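PrgA (Enterococcus faecalis, PDB 6Z9K) provides surface exclusion against unwanted conjugation as a protein extending far outside the enterococcal cell, this chain being its CAP domain. Local coordinates at residues F22-D27 / Y183-H187; D64-L68 / L201-K205; H120-N126 / P138-E144; K194-S200 / I212-G218. Numbering follows the deposited sequence.

Contact 1: F22-D27 / Y183-H187; sequences FSADYD and YSHLH
Residues 22-27 meet the start of helix 184-189 through apolar packing around Leu186 and one directed hydrogen bond, from His187 to Asp27. Phe22 begins the first segment in an extended conformation; its t rotamer brings CZ to 4.0 Å from Leu186 CD1, while its ring also meets Phe176 edge-to-face. Ala24 then turns the loop, its CA 6.2 Å from that of His187, and its carbonyl O lies 3.4 Å from His187 CD2. After Asp25 at the N-cap position, helix 26-29 begins with Tyr26. In the p rotamer, Tyr26 places CE2 3.6 Å from Leu186 CD2 and OH 3.5 Å from Tyr183 CE1; both tyrosine hydroxyls share Glu39 OE2 as hydrogen-bond partner. Asp27, also p, points across: its CB sits 3.5 Å above the centroid of the Tyr183 ring, a CH-pi contact, and its OD1 accepts a nearly straight hydrogen bond of 2.8 Å from His187 NE2.

On the other side, Tyr183 takes left-handed backbone angles (58°/25°) as N-cap of helix 184-189, whose first turn closes with His187 N to Tyr183 O at 3.1 Å. Leu186, in the t rotamer, projects toward 22-27, whereas His185 in the same turn is a ligand of the bound magnesium. The N-terminal part is thus docked by a His-carboxylate pair and a leucine onto the short helix that carries a ligand of the CAP-domain metal site.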
loop_
_atom_site.group_PDB
_atom_site.type_symbol
_atom_site.label_atom_id
_atom_site.label_comp_id
_atom_site.label_asym_id
_atom_site.label_seq_id
_atom_site.Cartn_x
_atom_site.Cartn_y
_atom_site.Cartn_z
ATOM N N PHE A 22 -8.790 15.765 -8.489
ATOM C CA PHE A 22 -8.275 14.934 -7.385
ATOM C C PHE A 22 -7.447 15.766 -6.412
ATOM O O PHE A 22 -6.730 16.678 -6.831
ATOM C CB PHE A 22 -7.471 13.756 -7.930
ATOM C CG PHE A 22 -7.139 12.733 -6.859
ATOM C CD1 PHE A 22 -8.141 11.997 -6.244
ATOM C CD2 PHE A 22 -5.834 12.499 -6.459
ATOM C CE1 PHE A 22 -7.840 11.028 -5.293
ATOM C CE2 PHE A 22 -5.548 11.587 -5.449
ATOM C CZ PHE A 22 -6.547 10.828 -4.915
ATOM N N SER A 23 -7.585 15.468 -5.119
ATOM C CA SER A 23 -6.777 16.061 -4.031
ATOM C C SER A 23 -6.863 15.130 -2.837
ATOM O O SER A 23 -7.707 14.222 -2.869
ATOM C CB SER A 23 -7.256 17.436 -3.660
ATOM O OG SER A 23 -8.517 17.351 -3.026
ATOM N N ALA A 24 -5.976 15.320 -1.873
ATOM C CA ALA A 24 -5.903 14.453 -0.689
ATOM C C ALA A 24 -7.173 14.632 0.162
ATOM O O ALA A 24 -7.434 13.751 0.982
ATOM C CB ALA A 24 -4.648 14.778 0.078
ATOM N N ASP A 25 -7.977 15.656 -0.114
ATOM C CA ASP A 25 -9.169 15.955 0.724
ATOM C C ASP A 25 -10.354 16.231 -0.192
ATOM O O ASP A 25 -11.232 17.048 0.171
ATOM C CB ASP A 25 -8.861 17.105 1.687
ATOM C CG ASP A 25 -8.370 18.371 1.041
ATOM O OD1 ASP A 25 -8.142 18.330 -0.179
ATOM O OD2 ASP A 25 -8.276 19.421 1.760
ATOM N N TYR A 26 -10.434 15.548 -1.328
ATOM C CA TYR A 26 -11.504 15.826 -2.318
ATOM C C TYR A 26 -12.887 15.617 -1.662
ATOM O O TYR A 26 -13.885 16.207 -2.129
ATOM C CB TYR A 26 -11.313 14.997 -3.587
ATOM C CG TYR A 26 -11.684 13.529 -3.518
ATOM C CD1 TYR A 26 -13.010 13.113 -3.596
ATOM C CD2 TYR A 26 -10.693 12.568 -3.493
ATOM C CE1 TYR A 26 -13.345 11.769 -3.565
ATOM C CE2 TYR A 26 -11.021 11.215 -3.442
ATOM C CZ TYR A 26 -12.347 10.821 -3.501
ATOM O OH TYR A 26 -12.675 9.484 -3.509
ATOM N N ASP A 27 -12.957 14.735 -0.658
ATOM C CA ASP A 27 -14.256 14.402 -0.010
ATOM C C ASP A 27 -14.874 15.632 0.675
ATOM O O ASP A 27 -16.131 15.638 0.887
ATOM C CB ASP A 27 -14.068 13.222 0.963
ATOM C CG ASP A 27 -12.993 13.515 1.977
ATOM O OD1 ASP A 27 -11.818 13.624 1.581
ATOM O OD2 ASP A 27 -13.336 13.561 3.186
ATOM N N TYR A 183 -13.518 7.901 4.166
ATOM C CA TYR A 183 -12.250 8.381 3.567
ATOM C C TYR A 183 -11.065 8.314 4.519
ATOM O O TYR A 183 -10.087 8.980 4.235
ATOM C CB TYR A 183 -12.503 9.801 3.048
ATOM C CG TYR A 183 -13.545 9.821 1.953
ATOM C CD1 TYR A 183 -13.226 9.379 0.683
ATOM C CD2 TYR A 183 -14.846 10.207 2.189
ATOM C CE1 TYR A 183 -14.160 9.335 -0.335
ATOM C CE2 TYR A 183 -15.793 10.196 1.167
ATOM C CZ TYR A 183 -15.448 9.756 -0.104
ATOM O OH TYR A 183 -16.389 9.691 -1.095
ATOM N N SER A 184 -11.073 7.428 5.527
ATOM C CA SER A 184 -9.893 7.295 6.420
ATOM C C SER A 184 -8.669 6.831 5.632
ATOM O O SER A 184 -7.525 7.252 5.953
ATOM C CB SER A 184 -10.201 6.377 7.564
ATOM O OG SER A 184 -10.642 5.162 7.042
ATOM N N HIS A 185 -8.839 5.932 4.671
ATOM C CA HIS A 185 -7.663 5.385 3.935
ATOM C C HIS A 185 -7.120 6.381 2.912
ATOM O O HIS A 185 -5.897 6.544 2.788
ATOM C CB HIS A 185 -8.026 4.129 3.162
ATOM C CG HIS A 185 -8.635 3.118 4.052
ATOM N ND1 HIS A 185 -10.002 2.936 4.121
ATOM C CD2 HIS A 185 -8.088 2.347 5.006
ATOM C CE1 HIS A 185 -10.270 2.035 5.068
ATOM N NE2 HIS A 185 -9.109 1.641 5.629
ATOM N N LEU A 186 -8.015 7.042 2.208
ATOM C CA LEU A 186 -7.589 8.185 1.351
ATOM C C LEU A 186 -6.703 9.135 2.173
ATOM O O LEU A 186 -5.563 9.497 1.718
ATOM C CB LEU A 186 -8.803 8.903 0.778
ATOM C CG LEU A 186 -8.484 10.245 0.126
ATOM C CD1 LEU A 186 -7.788 10.032 -1.192
ATOM C CD2 LEU A 186 -9.754 11.059 -0.065
ATOM N N HIS A 187 -7.200 9.604 3.328
ATOM C CA HIS A 187 -6.484 10.597 4.146
ATOM C C HIS A 187 -5.170 10.025 4.657
ATOM O O HIS A 187 -4.145 10.725 4.670
ATOM C CB HIS A 187 -7.384 11.066 5.299
ATOM C CG HIS A 187 -8.627 11.712 4.799
ATOM N ND1 HIS A 187 -9.735 11.879 5.605
ATOM C CD2 HIS A 187 -8.961 12.154 3.565
ATOM C CE1 HIS A 187 -10.694 12.428 4.900
ATOM N NE2 HIS A 187 -10.249 12.632 3.639
#

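Contact 2: D64-L68 / L201-K205; sequences DIQHL and LSGEK
Ile65 overlaps the end of the strand opposite it: CG2 lies 3.8 Å from Leu201 CD1, and CD1 reaches along the backbone to 3.8 Å from Ser202 C and 4.1 Å from Gly203 N. Its chi1 is p and chi2 t, and its CA is 6.1 Å from that of Leu201. It follows Asp64 in a type I beta turn running to His67, closed by His67 N to Asp64 O at 2.9 Å, so the turn's first corner is what presses on the strand. Leu68, in the m rotamer, adds a looser touch, CD1 to Leu201 CD1 at 4.3 Å; both leucines also pack on Trp107 of helix 100-112.

The second segment leaves strand 196-202 after Ser202, and Gly203 adopts phi/psi of 153°/153°, where a side chain would jam against the preceding carbonyl. Here the loop before helix 70-90 covers the outgoing end of an edge strand of the CAP-domain sheet, away from the magnesium site. Gln66 extends over Gly203, with NE2 4.3 Å from Lys205 CG; Lys205 NZ itself bonds Asn155.

Two waters bridge the segments. One donates to the backbone carbonyls Ile65 O (2.7 Å) and Leu201 O (2.8 Å); the other donates to Gln66 OE1 (2.7 Å) and accepts from Gly203 N (3.0 Å). The chemistry implies that direct contact here is mainly apolar, while water links polar groups that do not pair directly, including two carbonyls that are both acceptors.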
loop_
_atom_site.group_PDB
_atom_site.type_symbol
_atom_site.label_atom_id
_atom_site.label_comp_id
_atom_site.label_asym_id
_atom_site.label_seq_id
_atom_site.Cartn_x
_atom_site.Cartn_y
_atom_site.Cartn_z
ATOM N N ASP A 64 5.351 -17.773 -1.140
ATOM C CA ASP A 64 4.781 -18.340 0.097
ATOM C C ASP A 64 4.647 -17.165 1.062
ATOM O O ASP A 64 5.664 -16.718 1.507
ATOM C CB ASP A 64 5.709 -19.470 0.553
ATOM C CG ASP A 64 5.165 -20.306 1.690
ATOM O OD1 ASP A 64 4.294 -19.781 2.432
ATOM O OD2 ASP A 64 5.619 -21.489 1.808
ATOM N N ILE A 65 3.440 -16.655 1.324
ATOM C CA ILE A 65 3.205 -15.344 2.014
ATOM C C ILE A 65 3.778 -15.392 3.442
ATOM O O ILE A 65 4.103 -14.336 3.928
ATOM C CB ILE A 65 1.725 -14.911 1.996
ATOM C CG1 ILE A 65 0.819 -15.779 2.881
ATOM C CG2 ILE A 65 1.208 -14.864 0.573
ATOM C CD1 ILE A 65 -0.483 -15.087 3.271
ATOM N N GLN A 66 3.919 -16.569 4.061
ATOM C CA GLN A 66 4.550 -16.710 5.411
ATOM C C GLN A 66 5.983 -17.259 5.287
ATOM O O GLN A 66 6.451 -17.923 6.225
ATOM C CB GLN A 66 3.714 -17.629 6.310
ATOM C CG GLN A 66 2.407 -17.027 6.819
ATOM C CD GLN A 66 1.561 -18.042 7.563
ATOM O OE1 GLN A 66 1.088 -17.779 8.673
ATOM N NE2 GLN A 66 1.346 -19.204 6.955
ATOM N N HIS A 67 6.673 -17.049 4.177
ATOM C CA HIS A 67 8.032 -17.607 3.938
ATOM C C HIS A 67 8.817 -16.691 2.998
ATOM O O HIS A 67 9.754 -17.159 2.306
ATOM C CB HIS A 67 7.908 -19.014 3.335
ATOM C CG HIS A 67 8.450 -20.151 4.143
ATOM N ND1 HIS A 67 7.672 -21.253 4.466
ATOM C CD2 HIS A 67 9.686 -20.411 4.631
ATOM C CE1 HIS A 67 8.390 -22.116 5.155
ATOM N NE2 HIS A 67 9.630 -21.623 5.277
ATOM N N LEU A 68 8.430 -15.426 2.884
ATOM C CA LEU A 68 9.036 -14.636 1.796
ATOM C C LEU A 68 10.487 -14.410 2.182
ATOM O O LEU A 68 10.738 -14.112 3.385
ATOM C CB LEU A 68 8.365 -13.282 1.621
ATOM C CG LEU A 68 6.931 -13.247 1.117
ATOM C CD1 LEU A 68 6.588 -11.796 0.791
ATOM C CD2 LEU A 68 6.724 -14.167 -0.097
ATOM N N LEU A 201 2.006 -9.193 4.597
ATOM C CA LEU A 201 0.899 -10.100 4.224
ATOM C C LEU A 201 0.672 -11.048 5.407
ATOM O O LEU A 201 1.648 -11.410 6.069
ATOM C CB LEU A 201 1.308 -10.951 3.017
ATOM C CG LEU A 201 1.765 -10.211 1.764
ATOM C CD1 LEU A 201 2.285 -11.216 0.726
ATOM C CD2 LEU A 201 0.658 -9.359 1.211
ATOM N N SER A 202 -0.563 -11.446 5.654
ATOM C CA SER A 202 -0.819 -12.444 6.713
ATOM C C SER A 202 -2.005 -13.313 6.300
ATOM O O SER A 202 -2.842 -12.881 5.474
ATOM C CB SER A 202 -1.015 -11.801 8.064
ATOM O OG SER A 202 -2.203 -11.046 8.173
ATOM N N GLY A 203 -2.074 -14.465 6.957
ATOM C CA GLY A 203 -3.181 -15.371 6.676
ATOM C C GLY A 203 -2.765 -16.796 6.963
ATOM O O GLY A 203 -1.604 -17.119 6.742
ATOM N N GLU A 204 -3.749 -17.606 7.293
ATOM C CA GLU A 204 -3.599 -19.071 7.404
ATOM C C GLU A 204 -3.358 -19.636 6.012
ATOM O O GLU A 204 -3.716 -18.994 5.045
ATOM C CB GLU A 204 -4.863 -19.693 7.994
ATOM C CG GLU A 204 -5.104 -19.307 9.430
ATOM C CD GLU A 204 -3.949 -19.658 10.356
ATOM O OE1 GLU A 204 -3.346 -20.769 10.179
ATOM O OE2 GLU A 204 -3.658 -18.838 11.266
ATOM N N LYS A 205 -2.818 -20.847 5.953
ATOM C CA LYS A 205 -2.315 -21.508 4.729
ATOM C C LYS A 205 -3.448 -21.643 3.722
ATOM O O LYS A 205 -3.191 -21.551 2.495
ATOM C CB LYS A 205 -1.777 -22.896 5.099
ATOM C CG LYS A 205 -0.294 -22.933 5.441
ATOM C CD LYS A 205 0.524 -23.600 4.344
ATOM C CE LYS A 205 1.902 -24.055 4.790
ATOM N NZ LYS A 205 2.498 -24.971 3.786
HETATM O O HOH W 1 2.805 -13.966 6.266
HETATM O O HOH W 2 0.212 -15.234 8.692
#

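Contact 3: H120-N126 / P138-E144; sequences HDVIAIN and PGMNYYE
Helix 122-132 starts in the first segment, and the second returns beside it as an irregular loop ahead of strand 144-148. CA atoms approach to 5.7 Å at Val122 and Gly139 and to 6.9 Å at Asn126 and Pro138. Asp121 is the N-cap, its OD1 accepting from Ala124 N at 3.0 Å. Gly139 turns with positive phi (82°), and Asn141 then organises the approach to the strand: OD1 accepts from Tyr143 N (3.0 Å), an Asx turn, and from Glu144 N (2.8 Å), while ND2 donates to Glu144 O (3.0 Å).

Just ahead of the helix, His120 in the m rotamer gives ND1 to Glu144 OE1, a nearly linear hydrogen bond of 2.7 Å, with Asn141 ND2 over the ring face, 3.2 Å from His120 CE1. The His120 side chain lies about 3 Å from the magnesium and about 5 Å from that of His185, consistent with the His- and Glu-lined cavity of CAP domains. Glu144, extended with chi1 and chi2 both t, has a second partner in His213.

Further along the helix, buried Ile125 rests its CD1 3.7 Å from Glu144 OE1 and 3.6 Å from Asn141 OD1, with its CG2 3.8 Å from Tyr143 CD2. Val122 CG1 lies 3.8 Å from Gly139 O and equally far from Met140 O. Asn126 OD1 bonds Tyr137 N, and its ND2 makes a weak hydrogen bond to Met140 O (3.4 Å). A water donates to both Asn126 OD1 (3.0 Å) and Met140 O (2.7 Å).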
loop_
_atom_site.group_PDB
_atom_site.type_symbol
_atom_site.label_atom_id
_atom_site.label_comp_id
_atom_site.label_asym_id
_atom_site.label_seq_id
_atom_site.Cartn_x
_atom_site.Cartn_y
_atom_site.Cartn_z
ATOM N N HIS A 120 -8.448 -4.109 11.911
ATOM C CA HIS A 120 -7.126 -3.820 12.508
ATOM C C HIS A 120 -6.994 -4.568 13.833
ATOM O O HIS A 120 -7.885 -4.463 14.675
ATOM C CB HIS A 120 -6.913 -2.344 12.758
ATOM C CG HIS A 120 -7.038 -1.497 11.537
ATOM N ND1 HIS A 120 -6.200 -1.621 10.459
ATOM C CD2 HIS A 120 -7.977 -0.592 11.184
ATOM C CE1 HIS A 120 -6.531 -0.694 9.533
ATOM N NE2 HIS A 120 -7.628 -0.072 9.965
ATOM N N ASP A 121 -5.837 -5.196 14.055
ATOM C CA ASP A 121 -5.503 -5.830 15.351
ATOM C C ASP A 121 -4.667 -4.807 16.118
ATOM O O ASP A 121 -3.463 -4.732 15.912
ATOM C CB ASP A 121 -4.787 -7.152 15.115
ATOM C CG ASP A 121 -4.516 -7.917 16.415
ATOM O OD1 ASP A 121 -4.526 -7.270 17.515
ATOM O OD2 ASP A 121 -4.310 -9.139 16.333
ATOM N N VAL A 122 -5.320 -3.950 16.867
ATOM C CA VAL A 122 -4.622 -2.817 17.524
ATOM C C VAL A 122 -3.645 -3.358 18.549
ATOM O O VAL A 122 -2.654 -2.754 18.761
ATOM C CB VAL A 122 -5.587 -1.777 18.141
ATOM C CG1 VAL A 122 -6.425 -1.130 17.031
ATOM C CG2 VAL A 122 -6.502 -2.306 19.189
ATOM N N ILE A 123 -3.921 -4.485 19.187
ATOM C CA ILE A 123 -2.963 -5.071 20.166
ATOM C C ILE A 123 -1.704 -5.468 19.407
ATOM O O ILE A 123 -0.588 -5.168 19.861
ATOM C CB ILE A 123 -3.569 -6.281 20.875
ATOM C CG1 ILE A 123 -4.667 -5.796 21.812
ATOM C CG2 ILE A 123 -2.480 -7.066 21.585
ATOM C CD1 ILE A 123 -5.413 -6.865 22.447
ATOM N N ALA A 124 -1.846 -6.091 18.255
ATOM C CA ALA A 124 -0.722 -6.495 17.405
ATOM C C ALA A 124 0.063 -5.260 16.936
ATOM O O ALA A 124 1.326 -5.271 16.927
ATOM C CB ALA A 124 -1.202 -7.233 16.188
ATOM N N ILE A 125 -0.635 -4.223 16.482
ATOM C CA ILE A 125 0.052 -3.041 15.930
ATOM C C ILE A 125 0.891 -2.376 17.012
ATOM O O ILE A 125 2.050 -2.045 16.758
ATOM C CB ILE A 125 -1.006 -2.107 15.308
ATOM C CG1 ILE A 125 -1.666 -2.766 14.080
ATOM C CG2 ILE A 125 -0.395 -0.770 14.942
ATOM C CD1 ILE A 125 -2.985 -2.103 13.651
ATOM N N ASN A 126 0.316 -2.160 18.189
ATOM C CA ASN A 126 1.050 -1.510 19.289
ATOM C C ASN A 126 2.166 -2.399 19.847
ATOM O O ASN A 126 3.215 -1.854 20.195
ATOM C CB ASN A 126 0.079 -1.074 20.358
ATOM C CG ASN A 126 -0.713 0.127 19.886
ATOM O OD1 ASN A 126 -0.117 1.103 19.457
ATOM N ND2 ASN A 126 -2.043 0.071 19.952
ATOM N N PRO A 138 -2.622 3.172 22.600
ATOM C CA PRO A 138 -3.468 2.079 23.117
ATOM C C PRO A 138 -4.890 2.131 22.553
ATOM O O PRO A 138 -5.491 3.191 22.560
ATOM C CB PRO A 138 -3.433 2.377 24.614
ATOM C CG PRO A 138 -2.017 2.905 24.821
ATOM C CD PRO A 138 -1.885 3.872 23.659
ATOM N N GLY A 139 -5.315 1.037 21.935
ATOM C CA GLY A 139 -6.671 0.893 21.373
ATOM C C GLY A 139 -6.865 1.498 19.999
ATOM O O GLY A 139 -7.984 1.348 19.456
ATOM N N MET A 140 -5.849 2.176 19.462
ATOM C CA MET A 140 -5.947 2.935 18.212
ATOM C C MET A 140 -4.954 2.348 17.218
ATOM O O MET A 140 -3.974 1.656 17.598
ATOM C CB MET A 140 -5.622 4.423 18.413
ATOM C CG MET A 140 -6.280 5.026 19.605
ATOM S SD MET A 140 -8.044 5.127 19.365
ATOM C CE MET A 140 -8.175 6.373 18.090
ATOM N N ASN A 141 -5.163 2.719 15.994
ATOM C CA ASN A 141 -4.268 2.341 14.882
ATOM C C ASN A 141 -3.929 3.614 14.087
ATOM O O ASN A 141 -4.777 4.103 13.369
ATOM C CB ASN A 141 -4.968 1.353 13.965
ATOM C CG ASN A 141 -4.340 1.347 12.605
ATOM O OD1 ASN A 141 -3.114 1.316 12.493
ATOM N ND2 ASN A 141 -5.183 1.373 11.582
ATOM N N TYR A 142 -2.700 4.103 14.171
ATOM C CA TYR A 142 -2.250 5.177 13.261
ATOM C C TYR A 142 -1.105 4.686 12.391
ATOM O O TYR A 142 -0.383 5.539 11.880
ATOM C CB TYR A 142 -1.743 6.414 13.991
ATOM C CG TYR A 142 -2.760 6.995 14.923
ATOM C CD1 TYR A 142 -4.095 7.095 14.542
ATOM C CD2 TYR A 142 -2.375 7.443 16.162
ATOM C CE1 TYR A 142 -5.051 7.599 15.423
ATOM C CE2 TYR A 142 -3.306 8.028 17.015
ATOM C CZ TYR A 142 -4.648 8.048 16.663
ATOM O OH TYR A 142 -5.576 8.570 17.540
ATOM N N TYR A 143 -0.982 3.397 12.125
ATOM C CA TYR A 143 0.131 2.868 11.320
ATOM C C TYR A 143 -0.343 2.114 10.075
ATOM O O TYR A 143 0.417 2.057 9.128
ATOM C CB TYR A 143 0.967 1.921 12.178
ATOM C CG TYR A 143 1.773 2.619 13.239
ATOM C CD1 TYR A 143 2.843 3.417 12.908
ATOM C CD2 TYR A 143 1.450 2.481 14.599
ATOM C CE1 TYR A 143 3.592 4.068 13.863
ATOM C CE2 TYR A 143 2.210 3.107 15.569
ATOM C CZ TYR A 143 3.296 3.888 15.207
ATOM O OH TYR A 143 4.051 4.510 16.150
ATOM N N GLU A 144 -1.526 1.473 10.142
ATOM C CA GLU A 144 -1.921 0.462 9.148
ATOM C C GLU A 144 -3.113 0.877 8.285
ATOM O O GLU A 144 -4.142 1.355 8.801
ATOM C CB GLU A 144 -2.232 -0.839 9.909
ATOM C CG GLU A 144 -2.776 -1.950 9.034
ATOM C CD GLU A 144 -3.005 -3.225 9.830
ATOM O OE1 GLU A 144 -4.090 -3.370 10.392
ATOM O OE2 GLU A 144 -2.023 -3.981 9.918
HETATM O O HOH W 3 -3.813 -5.740 11.970
HETATM O O HOH W 4 -1.396 2.224 16.935
HETATM O O HOH W 5 -4.201 -1.618 21.721
#

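Contact 4: K194-S200 / I212-G218; sequences KTALGVS and IHIISYG
Leu197, Val199 and Ile214 form the apolar centre on one face of a strand pair: Leu197 CD1 is 3.8 Å from Ile214 CG2, and Val199 CG2 is 4.5 Å from Ile214 CG1. Val199 CG1 also meets Ile212 CG2 at 4.0 Å. Helix 70-90 covers Leu197 and Val199; helix 160-176 covers Ile212 and Ile214.

The strands run antiparallel at 165°, their axes 4.7 Å apart. Leu197 with Ser216 and Val199 with Ile214 are non-hydrogen-bonded pairs, CA atoms 4.3 and 4.8 Å apart. Between and beyond them come hydrogen-bonded pairs: Gly198 N to Ile215 O and Ile215 N to Gly198 O, both 2.9 Å; Ser200 N to His213 O at 2.9 Å and His213 N to Ser200 O at 2.8 Å. This beta hairpin is the heart of the helix-flanked sheet of the CAP domain, strand 211-217 being central between 196-202 and 144-148.

Ala196, Ser200, His213, Ile215 and Tyr217 face the other way, with helix 100-112 against several of them. The p rotamer of Tyr217 folds its ring back, CE1 3.4 Å from Ala196 CB. His213 ND1 bonds Glu144. At the start of the pair a classic beta bulge sets Thr195 and Ala196 against Tyr217, whose O accepts from Thr195 N (2.9 Å) and Ala196 N (3.0 Å). Furthest out, an extended Lys194 side chain hydrogen-bonds through Lys194 NZ to Ser216 OG at 2.9 Å, and also to the carbonyl of Ser188.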
loop_
_atom_site.group_PDB
_atom_site.type_symbol
_atom_site.label_atom_id
_atom_site.label_comp_id
_atom_site.label_asym_id
_atom_site.label_seq_id
_atom_site.Cartn_x
_atom_site.Cartn_y
_atom_site.Cartn_z
ATOM N N LYS A 194 4.613 11.917 5.980
ATOM C CA LYS A 194 5.071 10.513 6.012
ATOM C C LYS A 194 6.365 10.348 5.231
ATOM O O LYS A 194 6.614 11.047 4.226
ATOM C CB LYS A 194 3.974 9.583 5.534
ATOM C CG LYS A 194 2.882 9.371 6.559
ATOM C CD LYS A 194 1.879 8.344 6.086
ATOM C CE LYS A 194 0.848 8.025 7.134
ATOM N NZ LYS A 194 -0.105 7.000 6.658
ATOM N N THR A 195 7.227 9.489 5.700
ATOM C CA THR A 195 8.551 9.317 5.088
ATOM C C THR A 195 8.870 7.860 4.832
ATOM O O THR A 195 9.915 7.636 4.216
ATOM C CB THR A 195 9.637 9.924 5.989
ATOM O OG1 THR A 195 9.713 9.220 7.216
ATOM C CG2 THR A 195 9.384 11.402 6.172
ATOM N N ALA A 196 8.037 6.886 5.262
ATOM C CA ALA A 196 8.453 5.476 5.165
ATOM C C ALA A 196 7.237 4.582 4.987
ATOM O O ALA A 196 6.137 4.937 5.458
ATOM C CB ALA A 196 9.225 5.069 6.402
ATOM N N LEU A 197 7.425 3.497 4.266
ATOM C CA LEU A 197 6.344 2.509 4.039
ATOM C C LEU A 197 6.952 1.115 4.038
ATOM O O LEU A 197 8.035 0.895 3.519
ATOM C CB LEU A 197 5.638 2.839 2.718
ATOM C CG LEU A 197 4.356 2.052 2.464
ATOM C CD1 LEU A 197 3.425 2.855 1.586
ATOM C CD2 LEU A 197 4.632 0.727 1.786
ATOM N N GLY A 198 6.178 0.166 4.567
ATOM C CA GLY A 198 6.471 -1.267 4.459
ATOM C C GLY A 198 5.169 -1.988 4.144
ATOM O O GLY A 198 4.130 -1.596 4.722
ATOM N N VAL A 199 5.219 -3.053 3.364
ATOM C CA VAL A 199 4.025 -3.885 3.040
ATOM C C VAL A 199 4.241 -5.293 3.553
ATOM O O VAL A 199 5.258 -5.896 3.248
ATOM C CB VAL A 199 3.732 -3.899 1.522
ATOM C CG1 VAL A 199 2.491 -4.727 1.221
ATOM C CG2 VAL A 199 3.603 -2.478 0.983
ATOM N N SER A 200 3.272 -5.807 4.272
ATOM C CA SER A 200 3.331 -7.215 4.681
ATOM C C SER A 200 2.006 -7.897 4.354
ATOM O O SER A 200 1.032 -7.260 3.937
ATOM C CB SER A 200 3.644 -7.299 6.140
ATOM O OG SER A 200 2.711 -6.516 6.883
ATOM N N ILE A 212 -3.478 -7.814 3.240
ATOM C CA ILE A 212 -2.361 -6.913 2.865
ATOM C C ILE A 212 -2.306 -5.814 3.909
ATOM O O ILE A 212 -3.294 -5.087 4.086
ATOM C CB ILE A 212 -2.603 -6.312 1.481
ATOM C CG1 ILE A 212 -2.845 -7.408 0.432
ATOM C CG2 ILE A 212 -1.426 -5.371 1.164
ATOM C CD1 ILE A 212 -3.366 -6.890 -0.912
ATOM N N HIS A 213 -1.149 -5.642 4.530
ATOM C CA HIS A 213 -0.912 -4.601 5.557
ATOM C C HIS A 213 0.005 -3.531 4.947
ATOM O O HIS A 213 1.167 -3.835 4.686
ATOM C CB HIS A 213 -0.222 -5.201 6.812
ATOM C CG HIS A 213 -0.892 -6.391 7.436
ATOM N ND1 HIS A 213 -1.610 -6.298 8.622
ATOM C CD2 HIS A 213 -0.899 -7.706 7.105
ATOM C CE1 HIS A 213 -2.075 -7.507 8.944
ATOM N NE2 HIS A 213 -1.647 -8.381 8.038
ATOM N N ILE A 214 -0.531 -2.340 4.723
ATOM C CA ILE A 214 0.291 -1.185 4.306
ATOM C C ILE A 214 0.577 -0.356 5.556
ATOM O O ILE A 214 -0.319 0.194 6.152
ATOM C CB ILE A 214 -0.403 -0.388 3.184
ATOM C CG1 ILE A 214 -0.615 -1.262 1.943
ATOM C CG2 ILE A 214 0.430 0.873 2.893
ATOM C CD1 ILE A 214 -1.218 -0.528 0.723
ATOM N N ILE A 215 1.844 -0.353 5.957
ATOM C CA ILE A 215 2.359 0.301 7.182
ATOM C C ILE A 215 3.130 1.564 6.764
ATOM O O ILE A 215 4.028 1.466 5.943
ATOM C CB ILE A 215 3.195 -0.686 8.007
ATOM C CG1 ILE A 215 2.430 -2.001 8.275
ATOM C CG2 ILE A 215 3.632 0.034 9.269
ATOM C CD1 ILE A 215 1.074 -1.834 8.833
ATOM N N SER A 216 2.713 2.731 7.216
ATOM C CA SER A 216 3.414 3.981 6.798
ATOM C C SER A 216 3.385 5.000 7.922
ATOM O O SER A 216 2.523 4.940 8.806
ATOM C CB SER A 216 2.812 4.511 5.526
ATOM O OG SER A 216 1.437 4.794 5.667
ATOM N N TYR A 217 4.376 5.885 7.954
ATOM C CA TYR A 217 4.571 6.798 9.094
ATOM C C TYR A 217 5.641 7.813 8.715
ATOM O O TYR A 217 6.366 7.630 7.694
ATOM C CB TYR A 217 5.025 5.991 10.335
ATOM C CG TYR A 217 6.215 5.112 10.050
ATOM C CD1 TYR A 217 7.533 5.578 10.098
ATOM C CD2 TYR A 217 6.018 3.761 9.700
ATOM C CE1 TYR A 217 8.610 4.759 9.766
ATOM C CE2 TYR A 217 7.088 2.966 9.319
ATOM C CZ TYR A 217 8.388 3.435 9.403
ATOM O OH TYR A 217 9.484 2.669 9.074
ATOM N N GLY A 218 5.744 8.825 9.563
ATOM C CA GLY A 218 6.875 9.732 9.601
ATOM C C GLY A 218 7.753 9.564 10.823
ATOM O O GLY A 218 7.445 8.745 11.681
HETATM O O HOH W 6 -0.769 4.882 8.407
#

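How the contacts relate
From the N terminus, contact 1 opens first and contact 2 next; contact 3, a short local loop, opens and closes inside both. The chain then returns to 183-187, closing contact 1 while contact 2 is still open, so these two cross. Contact 4 opens at 194-200; 201-205 closes contact 2 on the same strand, and 212-218 completes the hairpin, so contacts 2 and 4 cross as well. His213 ties three of them together: Ser202 of contact 2 and Glu144 of contact 3 both bond its ring. Contacts 1 and 2 lie on opposite sides of the chain's centre, joining outer pieces to the metal-bearing helix and to the sheet.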